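Local structure of hypothetical protein, IPT/TIG domain protein (4HW6) at residues D104-G116 with Y390-N402. The protein is of unknown function but probably binds carbohydrate as an auxiliary nutrient-binding protein that joins an IPT/TIG domain to a six-bladed beta-propeller. Sequence-based numbering, arbitrary orientation.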
loop_
_atom_site.group_PDB
_atom_site.type_symbol
_atom_site.label_atom_id
_atom_site.label_comp_id
_atom_site.label_asym_id
_atom_site.label_seq_id
_atom_site.Cartn_x
_atom_site.Cartn_y
_atom_site.Cartn_z
ATOM N N ASP A 104 -13.299 18.162 13.617
ATOM C CA ASP A 104 -13.412 17.150 12.554
ATOM C C ASP A 104 -12.447 17.503 11.427
ATOM O O ASP A 104 -12.756 18.268 10.519
ATOM C CB ASP A 104 -14.851 17.032 12.043
ATOM C CG ASP A 104 -15.010 15.986 10.936
ATOM O OD1 ASP A 104 -14.051 15.243 10.624
ATOM O OD2 ASP A 104 -16.118 15.906 10.373
ATOM N N TYR A 105 -11.263 16.922 11.510
ATOM C CA TYR A 105 -10.211 17.172 10.552
ATOM C C TYR A 105 -10.499 16.441 9.253
ATOM O O TYR A 105 -10.687 15.233 9.246
ATOM C CB TYR A 105 -8.876 16.717 11.132
ATOM C CG TYR A 105 -7.717 16.865 10.180
ATOM C CD1 TYR A 105 -7.267 18.117 9.798
ATOM C CD2 TYR A 105 -7.059 15.754 9.674
ATOM C CE1 TYR A 105 -6.198 18.257 8.927
ATOM C CE2 TYR A 105 -5.985 15.891 8.818
ATOM C CZ TYR A 105 -5.563 17.143 8.443
ATOM O OH TYR A 105 -4.499 17.267 7.582
ATOM N N GLN A 106 -10.553 17.205 8.166
ATOM C CA GLN A 106 -10.863 16.680 6.858
ATOM C C GLN A 106 -9.603 16.696 6.024
ATOM O O GLN A 106 -8.784 17.606 6.124
ATOM C CB GLN A 106 -11.934 17.518 6.176
ATOM C CG GLN A 106 -13.256 17.550 6.929
ATOM C CD GLN A 106 -14.244 18.505 6.303
ATOM O OE1 GLN A 106 -13.865 19.564 5.790
ATOM N NE2 GLN A 106 -15.521 18.142 6.350
ATOM N N TYR A 107 -9.455 15.672 5.197
ATOM C CA TYR A 107 -8.277 15.535 4.382
ATOM C C TYR A 107 -8.582 14.579 3.237
ATOM O O TYR A 107 -9.346 13.611 3.386
ATOM C CB TYR A 107 -7.120 14.949 5.199
ATOM C CG TYR A 107 -7.467 13.597 5.757
ATOM C CD1 TYR A 107 -8.150 13.480 6.953
ATOM C CD2 TYR A 107 -7.169 12.432 5.060
ATOM C CE1 TYR A 107 -8.502 12.246 7.459
ATOM C CE2 TYR A 107 -7.514 11.195 5.559
ATOM C CZ TYR A 107 -8.185 11.108 6.761
ATOM O OH TYR A 107 -8.531 9.887 7.278
ATOM N N ASN A 108 -7.924 14.875 2.130
ATOM C CA ASN A 108 -7.950 14.031 0.951
ATOM C C ASN A 108 -6.717 13.148 0.910
ATOM O O ASN A 108 -5.676 13.471 1.501
ATOM C CB ASN A 108 -7.987 14.895 -0.299
ATOM C CG ASN A 108 -9.264 15.701 -0.404
ATOM O OD1 ASN A 108 -9.248 16.842 -0.861
ATOM N ND2 ASN A 108 -10.380 15.112 0.036
ATOM N N TYR A 109 -6.846 12.037 0.209
ATOM C CA TYR A 109 -5.720 11.181 -0.073
ATOM C C TYR A 109 -5.104 11.704 -1.332
ATOM O O TYR A 109 -5.802 12.137 -2.245
ATOM C CB TYR A 109 -6.177 9.749 -0.227
ATOM C CG TYR A 109 -6.517 9.123 1.091
ATOM C CD1 TYR A 109 -7.724 9.409 1.718
ATOM C CD2 TYR A 109 -5.628 8.270 1.730
ATOM C CE1 TYR A 109 -8.044 8.847 2.935
ATOM C CE2 TYR A 109 -5.947 7.703 2.956
ATOM C CZ TYR A 109 -7.155 8.002 3.546
ATOM O OH TYR A 109 -7.492 7.451 4.752
ATOM N N VAL A 110 -3.782 11.665 -1.394
ATOM C CA VAL A 110 -3.069 12.165 -2.531
ATOM C C VAL A 110 -1.994 11.163 -2.915
ATOM O O VAL A 110 -1.544 10.361 -2.082
ATOM C CB VAL A 110 -2.426 13.542 -2.249
ATOM C CG1 VAL A 110 -3.498 14.605 -2.054
ATOM C CG2 VAL A 110 -1.477 13.453 -1.044
ATOM N N VAL A 111 -1.620 11.191 -4.187
ATOM C CA VAL A 111 -0.474 10.450 -4.660
ATOM C C VAL A 111 0.749 11.355 -4.515
ATOM O O VAL A 111 0.706 12.545 -4.882
ATOM C CB VAL A 111 -0.611 9.987 -6.120
ATOM C CG1 VAL A 111 0.619 9.154 -6.487
ATOM C CG2 VAL A 111 -1.902 9.193 -6.370
ATOM N N THR A 112 1.831 10.810 -3.951
ATOM C CA THR A 112 3.105 11.506 -3.862
ATOM C C THR A 112 4.218 10.580 -4.411
ATOM O O THR A 112 3.967 9.409 -4.710
ATOM C CB THR A 112 3.461 11.937 -2.430
ATOM O OG1 THR A 112 3.372 10.822 -1.532
ATOM C CG2 THR A 112 2.560 13.057 -1.964
ATOM N N THR A 113 5.429 11.111 -4.543
ATOM C CA THR A 113 6.578 10.300 -4.951
ATOM C C THR A 113 7.455 10.005 -3.738
ATOM O O THR A 113 7.911 10.924 -3.076
ATOM C CB THR A 113 7.373 10.993 -6.075
ATOM O OG1 THR A 113 6.484 11.193 -7.193
ATOM C CG2 THR A 113 8.582 10.143 -6.492
ATOM N N PHE A 114 7.655 8.716 -3.458
ATOM C CA PHE A 114 8.384 8.242 -2.294
ATOM C C PHE A 114 9.866 7.969 -2.600
ATOM O O PHE A 114 10.751 8.478 -1.902
ATOM C CB PHE A 114 7.683 6.989 -1.753
ATOM C CG PHE A 114 8.380 6.329 -0.589
ATOM C CD1 PHE A 114 8.840 7.071 0.482
ATOM C CD2 PHE A 114 8.538 4.954 -0.566
ATOM C CE1 PHE A 114 9.494 6.451 1.546
ATOM C CE2 PHE A 114 9.174 4.334 0.494
ATOM C CZ PHE A 114 9.653 5.082 1.537
ATOM N N LEU A 115 10.136 7.196 -3.648
ATOM C CA LEU A 115 11.517 6.878 -4.013
ATOM C C LEU A 115 11.729 6.912 -5.514
ATOM O O LEU A 115 10.835 6.539 -6.297
ATOM C CB LEU A 115 11.904 5.489 -3.510
ATOM C CG LEU A 115 11.915 5.241 -2.007
ATOM C CD1 LEU A 115 11.873 3.747 -1.728
ATOM C CD2 LEU A 115 13.137 5.896 -1.358
ATOM N N GLY A 116 12.941 7.327 -5.889
ATOM C CA GLY A 116 13.381 7.348 -7.277
ATOM C C GLY A 116 13.452 8.750 -7.822
ATOM O O GLY A 116 12.509 9.541 -7.632
ATOM N N TYR A 390 2.883 11.268 -15.348
ATOM C CA TYR A 390 3.532 11.366 -14.030
ATOM C C TYR A 390 3.140 12.676 -13.366
ATOM O O TYR A 390 3.770 13.736 -13.584
ATOM C CB TYR A 390 5.047 11.262 -14.143
ATOM C CG TYR A 390 5.748 11.529 -12.830
ATOM C CD1 TYR A 390 5.483 10.765 -11.712
ATOM C CD2 TYR A 390 6.666 12.589 -12.708
ATOM C CE1 TYR A 390 6.110 11.025 -10.503
ATOM C CE2 TYR A 390 7.302 12.853 -11.515
ATOM C CZ TYR A 390 7.029 12.069 -10.408
ATOM O OH TYR A 390 7.682 12.357 -9.220
ATOM N N VAL A 391 2.064 12.601 -12.579
ATOM C CA VAL A 391 1.532 13.773 -11.867
ATOM C C VAL A 391 1.089 13.299 -10.510
ATOM O O VAL A 391 0.322 12.316 -10.403
ATOM C CB VAL A 391 0.323 14.434 -12.591
ATOM C CG1 VAL A 391 -0.215 15.627 -11.786
ATOM C CG2 VAL A 391 0.693 14.847 -14.010
ATOM N N ASP A 392 1.579 13.995 -9.482
ATOM C CA ASP A 392 1.201 13.750 -8.112
ATOM C C ASP A 392 -0.018 14.611 -7.795
ATOM O O ASP A 392 -0.259 15.612 -8.468
ATOM C CB ASP A 392 2.390 14.040 -7.185
ATOM C CG ASP A 392 3.430 12.894 -7.174
ATOM O OD1 ASP A 392 3.041 11.724 -7.299
ATOM O OD2 ASP A 392 4.624 13.159 -7.013
ATOM N N GLY A 393 -0.805 14.229 -6.794
ATOM C CA GLY A 393 -1.919 15.056 -6.351
ATOM C C GLY A 393 -3.145 14.213 -6.041
ATOM O O GLY A 393 -3.022 13.017 -5.735
ATOM N N GLU A 394 -4.328 14.820 -6.192
ATOM C CA GLU A 394 -5.592 14.193 -5.807
ATOM C C GLU A 394 -5.835 12.945 -6.631
ATOM O O GLU A 394 -5.557 12.920 -7.826
ATOM C CB GLU A 394 -6.775 15.143 -6.033
ATOM C CG GLU A 394 -6.730 16.482 -5.323
ATOM C CD GLU A 394 -6.959 16.378 -3.829
ATOM O OE1 GLU A 394 -7.833 15.577 -3.424
ATOM O OE2 GLU A 394 -6.278 17.113 -3.068
ATOM N N LEU A 395 -6.386 11.912 -5.990
ATOM C CA LEU A 395 -6.371 10.554 -6.562
ATOM C C LEU A 395 -6.952 10.435 -7.959
ATOM O O LEU A 395 -6.381 9.734 -8.800
ATOM C CB LEU A 395 -7.129 9.581 -5.645
ATOM C CG LEU A 395 -6.559 9.401 -4.243
ATOM C CD1 LEU A 395 -7.227 8.211 -3.537
ATOM C CD2 LEU A 395 -5.053 9.219 -4.250
ATOM N N ARG A 396 -8.102 11.070 -8.182
ATOM C CA ARG A 396 -8.836 10.910 -9.436
ATOM C C ARG A 396 -8.843 12.171 -10.296
ATOM O O ARG A 396 -8.934 12.084 -11.515
ATOM C CB ARG A 396 -10.276 10.454 -9.156
ATOM C CG ARG A 396 -10.428 9.053 -8.537
ATOM C CD ARG A 396 -10.086 7.942 -9.481
ATOM N NE ARG A 396 -10.862 8.034 -10.717
ATOM C CZ ARG A 396 -12.090 7.561 -10.904
ATOM N NH1 ARG A 396 -12.773 6.944 -9.928
ATOM N NH2 ARG A 396 -12.643 7.725 -12.099
ATOM N N SER A 397 -8.743 13.343 -9.689
ATOM C CA SER A 397 -8.822 14.586 -10.482
ATOM C C SER A 397 -7.481 14.968 -11.093
ATOM O O SER A 397 -7.438 15.634 -12.130
ATOM C CB SER A 397 -9.378 15.738 -9.642
ATOM O OG SER A 397 -8.549 16.011 -8.527
ATOM N N GLN A 398 -6.391 14.528 -10.485
ATOM C CA GLN A 398 -5.041 14.999 -10.857
ATOM C C GLN A 398 -4.020 13.909 -11.175
ATOM O O GLN A 398 -3.263 14.020 -12.155
ATOM C CB GLN A 398 -4.474 15.886 -9.746
ATOM C CG GLN A 398 -5.287 17.148 -9.487
ATOM C CD GLN A 398 -4.711 18.020 -8.378
ATOM O OE1 GLN A 398 -4.151 17.512 -7.397
ATOM N NE2 GLN A 398 -4.838 19.336 -8.528
ATOM N N ALA A 399 -3.964 12.886 -10.340
ATOM C CA ALA A 399 -2.854 11.955 -10.368
ATOM C C ALA A 399 -2.817 11.129 -11.643
ATOM O O ALA A 399 -3.871 10.694 -12.166
ATOM C CB ALA A 399 -2.891 11.033 -9.179
ATOM N N LEU A 400 -1.585 10.896 -12.103
ATOM C CA LEU A 400 -1.286 10.067 -13.268
ATOM C C LEU A 400 -0.137 9.125 -12.955
ATOM O O LEU A 400 0.870 9.519 -12.330
ATOM C CB LEU A 400 -0.923 10.922 -14.489
ATOM C CG LEU A 400 -2.099 11.641 -15.134
ATOM C CD1 LEU A 400 -1.621 12.734 -16.097
ATOM C CD2 LEU A 400 -3.049 10.650 -15.836
ATOM N N PHE A 401 -0.306 7.890 -13.404
ATOM C CA PHE A 401 0.694 6.855 -13.320
ATOM C C PHE A 401 1.062 6.442 -14.740
ATOM O O PHE A 401 0.388 6.790 -15.706
ATOM C CB PHE A 401 0.140 5.601 -12.664
ATOM C CG PHE A 401 -0.329 5.795 -11.232
ATOM C CD1 PHE A 401 0.580 5.822 -10.190
ATOM C CD2 PHE A 401 -1.678 5.895 -10.944
ATOM C CE1 PHE A 401 0.150 5.974 -8.870
ATOM C CE2 PHE A 401 -2.109 6.041 -9.635
ATOM C CZ PHE A 401 -1.189 6.082 -8.600
ATOM N N ASN A 402 2.082 5.611 -14.844
ATOM C CA ASN A 402 2.474 5.050 -16.156
ATOM C C ASN A 402 2.924 3.625 -15.928
ATOM O O ASN A 402 4.074 3.379 -15.522
ATOM C CB ASN A 402 3.590 5.879 -16.814
ATOM C CG ASN A 402 3.822 5.509 -18.262
ATOM O OD1 ASN A 402 3.287 4.497 -18.747
ATOM N ND2 ASN A 402 4.595 6.350 -18.982
HETATM O O HOH W 1 -8.017 12.832 -3.808
#
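Val111 and Gly393 form an antiparallel hydrogen-bonded pair that adds the short strand 393-394 to the edge of a propeller blade. Two bonds establish the register: Val111 N to Gly393 O (2.8 Å, 167° at the hydrogen) and a more bent return from Gly393 N to Val111 O. Strand 109-115, the first of the propeller part, thus shares a sheet with 404-410, 415-420 and 425-431 from the end of the chain, the closure expected of a propeller.

Packing is tight around Val111. With CG1 anti to the backbone N (chi1 -177°), CG2 is turned onto Ala399 CB at 3.5 Å, Leu395 CD2, and obliquely Phe401 CZ. The end at Asn108 and Glu394 is looser: Asn108 OD1 and Glu394 OE1 come to 3.2 Å as two acceptors without a bond, and a water donates to Tyr109 O and Glu394 OE1 and accepts from Leu395 N.

At the other end Asp392 OD1 pairs with Arg427, while OD2 takes the Thr113 hydroxyl. Replacing Asp392 by alanine removes both oxygens, which is likely to leave Arg427 without this carboxylate and Thr113 OG1 without its acceptor. That bond, OG1 to OD2 at 2.7 Å, uses the syn lone pair, and Tyr390 OH approaches the same OG1 to 2.6 Å.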